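NADPH-flavin oxidoreductase (Helicobacter pylori, PDB 2H0U) binds FMN and, as a member of the nitroreductase family, probably catalyses NAD(P)H-dependent reduction reactions. Local coordinates at residues L39-I44 with M146-M151; L46-M51 with S139-I144. One frame throughout, in Å; residues are numbered along the deposited sequence.

In the fold
Both contacts are buried, and both pack a part of the chain between helix 27-38 and the end of strand 49-54 against helix 131-155. Their centres lie about 8 Å apart. Contact 1 is slight: one amide meets two small apolar groups, and the loop 39-44 also touches FMN and the second subunit. Contact 2 is larger and sets a proline and a tryptophan on the helix, where strand 49-54 begins. Neither has a hydrogen bond between its own segments. Two bonds tie the contacts together: S43 N with Q141 OE1, and S42 OG with E47 N. Both contacts touch the same FMN and reach the second subunit.

Contact 1 (L39-I44 with M146-M151); sequences LAPSSI and MANMMM. With FMN (flavin mononucleotide), chain B.
N148 reaches from helix 131-155 to meet A40 and P41 with its amide nitrogen. Its CG lies anti to the carbonyl carbon (chi1 -76°), which sends the amide out toward the loop. The packing is van der Waals only. N148 ND2 lies 3.7 Å from P41 CD, and 3.9 Å separate it from A40 CB. The proline and asparagine side chains approach from opposite directions. No hydrogen bond crosses between the segments.

The loop 39-44 also lines the FMN site. P41 CB sits 3.3 Å from the ribityl oxygen O3' of FMN. Further on, the backbone passes over one face of the flavin's dimethylbenzene ring, with S43 N 3.3 Å from FMN C8. S43 CB is 3.8 Å from FMN C7.

Hydrogen bonds join the loop to the second subunit: S43 OG with E164 OE1 and A40 O with R206 NE, both of that subunit. E164, through its backbone N, and R206, through NH2, also hydrogen-bond FMN. The flavin site is therefore shared by the two subunits, as in other nitroreductases.

Behind N148, helix 131-155 lays M146 and M149 on strand 186-195. M149 also touches M51 of strand 49-54, and A40 rests on W49 of that strand.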
loop_
_atom_site.group_PDB
_atom_site.type_symbol
_atom_site.label_atom_id
_atom_site.label_comp_id
_atom_site.label_asym_id
_atom_site.label_seq_id
_atom_site.Cartn_x
_atom_site.Cartn_y
_atom_site.Cartn_z
ATOM N N LEU A 39 -12.843 5.242 0.379
ATOM C CA LEU A 39 -13.261 4.184 -0.546
ATOM C C LEU A 39 -12.187 3.157 -0.839
ATOM O O LEU A 39 -12.442 2.202 -1.591
ATOM C CB LEU A 39 -13.733 4.814 -1.865
ATOM C CG LEU A 39 -14.959 5.718 -1.668
ATOM C CD1 LEU A 39 -15.208 6.400 -2.978
ATOM C CD2 LEU A 39 -16.215 4.886 -1.258
ATOM N N ALA A 40 -10.992 3.307 -0.259
ATOM C CA ALA A 40 -9.947 2.308 -0.499
ATOM C C ALA A 40 -10.343 0.898 -0.076
ATOM O O ALA A 40 -11.082 0.719 0.912
ATOM C CB ALA A 40 -8.631 2.710 0.210
ATOM N N PRO A 41 -9.843 -0.127 -0.809
ATOM C CA PRO A 41 -10.095 -1.542 -0.401
ATOM C C PRO A 41 -9.185 -1.957 0.718
ATOM O O PRO A 41 -8.107 -1.344 0.924
ATOM C CB PRO A 41 -9.745 -2.351 -1.653
ATOM C CG PRO A 41 -8.654 -1.449 -2.393
ATOM C CD PRO A 41 -9.046 -0.005 -2.054
ATOM N N SER A 42 -9.601 -2.999 1.433
ATOM C CA SER A 42 -8.781 -3.542 2.516
ATOM C C SER A 42 -9.068 -5.022 2.604
ATOM O O SER A 42 -10.143 -5.464 2.219
ATOM C CB SER A 42 -9.117 -2.879 3.855
ATOM O OG SER A 42 -10.526 -2.931 4.096
ATOM N N SER A 43 -8.126 -5.776 3.155
ATOM C CA SER A 43 -8.317 -7.211 3.338
ATOM C C SER A 43 -9.563 -7.486 4.189
ATOM O O SER A 43 -9.722 -6.902 5.278
ATOM C CB SER A 43 -7.080 -7.811 3.987
ATOM O OG SER A 43 -7.200 -9.229 3.980
ATOM N N ILE A 44 -10.464 -8.328 3.653
ATOM C CA ILE A 44 -11.715 -8.768 4.305
ATOM C C ILE A 44 -12.679 -7.583 4.441
ATOM O O ILE A 44 -13.656 -7.632 5.189
ATOM C CB ILE A 44 -11.511 -9.457 5.698
ATOM C CG1 ILE A 44 -10.174 -10.220 5.767
ATOM C CG2 ILE A 44 -12.742 -10.401 6.025
ATOM C CD1 ILE A 44 -9.846 -10.921 7.123
HETATM N N MSE A 146 -3.317 5.254 1.397
HETATM C CA MSE A 146 -2.438 6.413 1.115
HETATM C C MSE A 146 -2.037 6.466 -0.365
HETATM O O MSE A 146 -2.060 7.539 -0.992
HETATM C CB MSE A 146 -1.180 6.349 2.020
HETATM C CG MSE A 146 -0.141 7.374 1.614
HETATM SE SE MSE A 146 1.555 7.188 2.573
HETATM C CE MSE A 146 2.213 5.534 1.742
ATOM N N ALA A 147 -1.706 5.301 -0.943
ATOM C CA ALA A 147 -1.359 5.227 -2.386
ATOM C C ALA A 147 -2.497 5.760 -3.276
ATOM O O ALA A 147 -2.261 6.531 -4.216
ATOM C CB ALA A 147 -1.006 3.746 -2.807
ATOM N N ASN A 148 -3.725 5.310 -3.002
ATOM C CA ASN A 148 -4.860 5.727 -3.776
ATOM C C ASN A 148 -5.027 7.265 -3.712
ATOM O O ASN A 148 -5.323 7.923 -4.738
ATOM C CB ASN A 148 -6.132 5.013 -3.276
ATOM C CG ASN A 148 -6.179 3.579 -3.732
ATOM O OD1 ASN A 148 -5.220 3.103 -4.348
ATOM N ND2 ASN A 148 -7.287 2.891 -3.467
HETATM N N MSE A 149 -4.864 7.823 -2.518
HETATM C CA MSE A 149 -4.926 9.285 -2.354
HETATM C C MSE A 149 -3.837 10.006 -3.151
HETATM O O MSE A 149 -4.096 11.017 -3.787
HETATM C CB MSE A 149 -4.859 9.669 -0.862
HETATM C CG MSE A 149 -6.171 9.230 -0.163
HETATM SE SE MSE A 149 -6.206 9.774 1.715
HETATM C CE MSE A 149 -6.197 11.768 1.528
HETATM N N MSE A 150 -2.591 9.533 -3.081
HETATM C CA MSE A 150 -1.528 10.182 -3.865
HETATM C C MSE A 150 -1.787 10.091 -5.344
HETATM O O MSE A 150 -1.548 11.054 -6.082
HETATM C CB MSE A 150 -0.174 9.552 -3.546
HETATM C CG MSE A 150 0.112 9.813 -2.093
HETATM SE SE MSE A 150 1.962 9.278 -1.724
HETATM C CE MSE A 150 1.782 7.393 -1.953
HETATM N N MSE A 151 -2.298 8.940 -5.809
HETATM C CA MSE A 151 -2.549 8.813 -7.223
HETATM C C MSE A 151 -3.735 9.698 -7.670
HETATM O O MSE A 151 -3.683 10.335 -8.720
HETATM C CB MSE A 151 -2.739 7.324 -7.614
HETATM C CG MSE A 151 -2.911 7.128 -9.123
HETATM SE SE MSE A 151 -1.124 7.324 -9.922
HETATM C CE MSE A 151 0.059 7.043 -8.361
HETATM N N1 FMN B . -10.934 -10.902 -1.969
HETATM C C2 FMN B . -10.980 -12.278 -2.144
HETATM O O2 FMN B . -12.006 -12.784 -2.582
HETATM N N3 FMN B . -9.924 -13.080 -1.797
HETATM C C4 FMN B . -8.797 -12.522 -1.248
HETATM O O4 FMN B . -7.801 -13.220 -1.076
HETATM C C4A FMN B . -8.763 -11.127 -1.034
HETATM N N5 FMN B . -7.646 -10.548 -0.482
HETATM C C5A FMN B . -7.543 -9.173 -0.356
HETATM C C6 FMN B . -6.353 -8.652 0.191
HETATM C C7 FMN B . -6.256 -7.258 0.327
HETATM C C7M FMN B . -4.886 -6.679 0.540
HETATM C C8 FMN B . -7.318 -6.401 -0.021
HETATM C C8M FMN B . -7.066 -4.892 -0.137
HETATM C C9 FMN B . -8.480 -6.940 -0.553
HETATM C C9A FMN B . -8.604 -8.337 -0.703
HETATM N N10 FMN B . -9.778 -8.906 -1.215
HETATM C C10 FMN B . -9.829 -10.309 -1.411
HETATM C "C1'" FMN B . -10.968 -8.083 -1.611
HETATM C "C2'" FMN B . -11.630 -7.386 -0.413
HETATM O "O2'" FMN B . -12.613 -8.247 0.110
HETATM C "C3'" FMN B . -12.261 -6.093 -0.943
HETATM O "O3'" FMN B . -11.253 -5.231 -1.434
HETATM C "C4'" FMN B . -13.034 -5.275 0.086
HETATM O "O4'" FMN B . -14.161 -6.035 0.488
HETATM C "C5'" FMN B . -13.497 -3.892 -0.412
HETATM O "O5'" FMN B . -14.347 -4.118 -1.551
HETATM P P FMN B . -13.979 -3.451 -2.960
HETATM O O1P FMN B . -12.556 -3.852 -3.253
HETATM O O2P FMN B . -14.950 -4.046 -3.977
HETATM O O3P FMN B . -14.123 -1.954 -2.888
#

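Contact 2 (L46-M51 with S139-I144); sequences LEPWKM and SKQTYI. With FMN (flavin mononucleotide), chain B.
W49 meets helix 131-155 with its CG set between the backbone N and the carbonyl carbon (chi1 54°), so the indole folds back toward the residues before it and its six-membered ring reaches the helix. Q141 has CG anti to its carbonyl carbon and then bends at chi2 (-52°), turning the amide aside toward the flavin.

The corner CZ3 of W49 lies 3.4 Å from Q141 O, an oblique approach. Q141 CB packs on the same corner, 3.8 Å from W49 CZ3. T142 N comes at the indole edge, near its plane. T142 CG2 touches W49 CB at 3.7 Å. P48 and Q141 cross at about a right angle, with P48 CG 3.9 Å from Q141 CG.

P48 is the centre of an inverse gamma turn, closed by W49 N to E47 O at 2.7 Å. The turn brings E47 CA over the centre of one indole face and leads into strand 49-54. At M51 this strand, outermost in its own chain, pairs in parallel with a strand of the second subunit, and the sheet runs on across the interface.

T142 OG1 gives a short bond of 2.5 Å to S139 O one turn back, in the carbonyl plane and on a lone pair. It also bonds S189 OG of strand 186-195.

The bent Q141 amide is held at both ends: OE1 bonds S43 N of the FMN-lining loop, and NE2 bonds W137 O. Q141 OE1 also lies 3.5 Å from the flavin methyl C7M. I144 CD1 touches the other methyl, FMN C8M, at 3.5 Å. On another side of the helix, Y143 touches the second FMN of the dimer, and its OH hydrogen-bonds E164 OE2 of its own chain.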
loop_
_atom_site.group_PDB
_atom_site.type_symbol
_atom_site.label_atom_id
_atom_site.label_comp_id
_atom_site.label_asym_id
_atom_site.label_seq_id
_atom_site.Cartn_x
_atom_site.Cartn_y
_atom_site.Cartn_z
ATOM N N LEU A 46 -12.181 -4.850 6.063
ATOM C CA LEU A 46 -12.315 -4.475 7.481
ATOM C C LEU A 46 -12.052 -2.989 7.716
ATOM O O LEU A 46 -12.395 -2.478 8.767
ATOM C CB LEU A 46 -11.422 -5.311 8.386
ATOM C CG LEU A 46 -11.803 -6.803 8.461
ATOM C CD1 LEU A 46 -10.684 -7.526 9.253
ATOM C CD2 LEU A 46 -13.160 -6.996 9.056
ATOM N N GLU A 47 -11.471 -2.294 6.719
ATOM C CA GLU A 47 -11.152 -0.846 6.851
ATOM C C GLU A 47 -10.495 -0.563 8.202
ATOM O O GLU A 47 -11.002 0.265 8.977
ATOM C CB GLU A 47 -12.435 0.013 6.743
ATOM C CG GLU A 47 -13.190 -0.075 5.456
ATOM C CD GLU A 47 -14.602 0.548 5.585
ATOM O OE1 GLU A 47 -14.702 1.774 5.803
ATOM O OE2 GLU A 47 -15.577 -0.185 5.408
ATOM N N PRO A 48 -9.349 -1.225 8.504
ATOM C CA PRO A 48 -8.851 -1.158 9.869
ATOM C C PRO A 48 -8.008 0.087 10.106
ATOM O O PRO A 48 -6.798 -0.009 10.414
ATOM C CB PRO A 48 -7.995 -2.421 9.961
ATOM C CG PRO A 48 -7.319 -2.465 8.547
ATOM C CD PRO A 48 -8.475 -2.057 7.635
ATOM N N TRP A 49 -8.629 1.244 9.894
ATOM C CA TRP A 49 -7.894 2.497 9.762
ATOM C C TRP A 49 -8.649 3.724 10.260
ATOM O O TRP A 49 -9.860 3.701 10.444
ATOM C CB TRP A 49 -7.423 2.711 8.322
ATOM C CG TRP A 49 -8.483 2.637 7.258
ATOM C CD1 TRP A 49 -9.711 3.259 7.263
ATOM C CD2 TRP A 49 -8.383 1.936 6.013
ATOM N NE1 TRP A 49 -10.388 2.963 6.096
ATOM C CE2 TRP A 49 -9.601 2.139 5.320
ATOM C CE3 TRP A 49 -7.382 1.140 5.424
ATOM C CZ2 TRP A 49 -9.825 1.635 4.039
ATOM C CZ3 TRP A 49 -7.620 0.589 4.141
ATOM C CH2 TRP A 49 -8.835 0.859 3.460
ATOM N N LYS A 50 -7.905 4.808 10.469
ATOM C CA LYS A 50 -8.530 6.107 10.671
ATOM C C LYS A 50 -7.492 7.144 10.293
ATOM O O LYS A 50 -6.331 7.034 10.714
ATOM C CB LYS A 50 -8.940 6.318 12.139
ATOM C CG LYS A 50 -9.594 7.706 12.350
ATOM C CD LYS A 50 -10.281 7.796 13.711
ATOM C CE LYS A 50 -10.907 9.205 13.850
ATOM N NZ LYS A 50 -11.773 9.351 15.066
HETATM N N MSE A 51 -7.910 8.139 9.516
HETATM C CA MSE A 51 -6.999 9.215 9.085
HETATM C C MSE A 51 -7.154 10.476 9.932
HETATM O O MSE A 51 -8.293 10.881 10.215
HETATM C CB MSE A 51 -7.347 9.586 7.637
HETATM C CG MSE A 51 -6.989 8.457 6.654
HETATM SE SE MSE A 51 -7.426 8.916 4.817
HETATM C CE MSE A 51 -9.356 8.860 4.987
ATOM N N SER A 139 -1.623 -2.071 9.010
ATOM C CA SER A 139 -0.811 -0.979 8.412
ATOM C C SER A 139 -0.615 -1.127 6.899
ATOM O O SER A 139 -0.714 -0.160 6.139
ATOM C CB SER A 139 0.556 -0.911 9.139
ATOM O OG SER A 139 1.452 0.047 8.536
ATOM N N LYS A 140 -0.354 -2.341 6.442
ATOM C CA LYS A 140 -0.311 -2.597 4.983
ATOM C C LYS A 140 -1.571 -2.067 4.253
ATOM O O LYS A 140 -1.468 -1.508 3.139
ATOM C CB LYS A 140 -0.128 -4.119 4.724
ATOM C CG LYS A 140 1.282 -4.632 5.109
ATOM C CD LYS A 140 1.368 -6.185 4.924
ATOM C CE LYS A 140 2.570 -6.692 5.747
ATOM N NZ LYS A 140 2.856 -8.134 5.335
ATOM N N GLN A 141 -2.744 -2.278 4.855
ATOM C CA GLN A 141 -3.993 -1.837 4.231
ATOM C C GLN A 141 -3.962 -0.305 4.103
ATOM O O GLN A 141 -4.388 0.235 3.079
ATOM C CB GLN A 141 -5.239 -2.258 5.055
ATOM C CG GLN A 141 -5.212 -3.758 5.569
ATOM C CD GLN A 141 -4.948 -4.765 4.467
ATOM O OE1 GLN A 141 -5.607 -4.758 3.426
ATOM N NE2 GLN A 141 -3.991 -5.654 4.703
ATOM N N THR A 142 -3.453 0.378 5.121
ATOM C CA THR A 142 -3.353 1.841 5.043
ATOM C C THR A 142 -2.404 2.321 3.957
ATOM O O THR A 142 -2.530 3.455 3.480
ATOM C CB THR A 142 -2.905 2.536 6.375
ATOM O OG1 THR A 142 -1.545 2.178 6.719
ATOM C CG2 THR A 142 -3.866 2.233 7.522
ATOM N N TYR A 143 -1.455 1.484 3.552
ATOM C CA TYR A 143 -0.554 1.934 2.458
ATOM C C TYR A 143 -1.342 1.990 1.154
ATOM O O TYR A 143 -1.060 2.821 0.308
ATOM C CB TYR A 143 0.699 1.055 2.340
ATOM C CG TYR A 143 1.837 1.477 3.291
ATOM C CD1 TYR A 143 1.619 1.540 4.673
ATOM C CD2 TYR A 143 3.101 1.854 2.803
ATOM C CE1 TYR A 143 2.639 1.948 5.588
ATOM C CE2 TYR A 143 4.144 2.236 3.697
ATOM C CZ TYR A 143 3.872 2.285 5.085
ATOM O OH TYR A 143 4.807 2.662 6.001
ATOM N N ILE A 144 -2.301 1.062 0.971
ATOM C CA ILE A 144 -3.234 1.137 -0.182
ATOM C C ILE A 144 -4.020 2.460 -0.114
ATOM O O ILE A 144 -4.136 3.189 -1.088
ATOM C CB ILE A 144 -4.222 -0.049 -0.225
ATOM C CG1 ILE A 144 -3.448 -1.356 -0.282
ATOM C CG2 ILE A 144 -5.223 0.107 -1.450
ATOM C CD1 ILE A 144 -4.452 -2.627 -0.163
HETATM N N1 FMN B . -10.934 -10.902 -1.969
HETATM C C2 FMN B . -10.980 -12.278 -2.144
HETATM O O2 FMN B . -12.006 -12.784 -2.582
HETATM N N3 FMN B . -9.924 -13.080 -1.797
HETATM C C4 FMN B . -8.797 -12.522 -1.248
HETATM O O4 FMN B . -7.801 -13.220 -1.076
HETATM C C4A FMN B . -8.763 -11.127 -1.034
HETATM N N5 FMN B . -7.646 -10.548 -0.482
HETATM C C5A FMN B . -7.543 -9.173 -0.356
HETATM C C6 FMN B . -6.353 -8.652 0.191
HETATM C C7 FMN B . -6.256 -7.258 0.327
HETATM C C7M FMN B . -4.886 -6.679 0.540
HETATM C C8 FMN B . -7.318 -6.401 -0.021
HETATM C C8M FMN B . -7.066 -4.892 -0.137
HETATM C C9 FMN B . -8.480 -6.940 -0.553
HETATM C C9A FMN B . -8.604 -8.337 -0.703
HETATM N N10 FMN B . -9.778 -8.906 -1.215
HETATM C C10 FMN B . -9.829 -10.309 -1.411
HETATM C "C1'" FMN B . -10.968 -8.083 -1.611
HETATM C "C2'" FMN B . -11.630 -7.386 -0.413
HETATM O "O2'" FMN B . -12.613 -8.247 0.110
HETATM C "C3'" FMN B . -12.261 -6.093 -0.943
HETATM O "O3'" FMN B . -11.253 -5.231 -1.434
HETATM C "C4'" FMN B . -13.034 -5.275 0.086
HETATM O "O4'" FMN B . -14.161 -6.035 0.488
HETATM C "C5'" FMN B . -13.497 -3.892 -0.412
HETATM O "O5'" FMN B . -14.347 -4.118 -1.551
HETATM P P FMN B . -13.979 -3.451 -2.960
HETATM O O1P FMN B . -12.556 -3.852 -3.253
HETATM O O2P FMN B . -14.950 -4.046 -3.977
HETATM O O3P FMN B . -14.123 -1.954 -2.888
#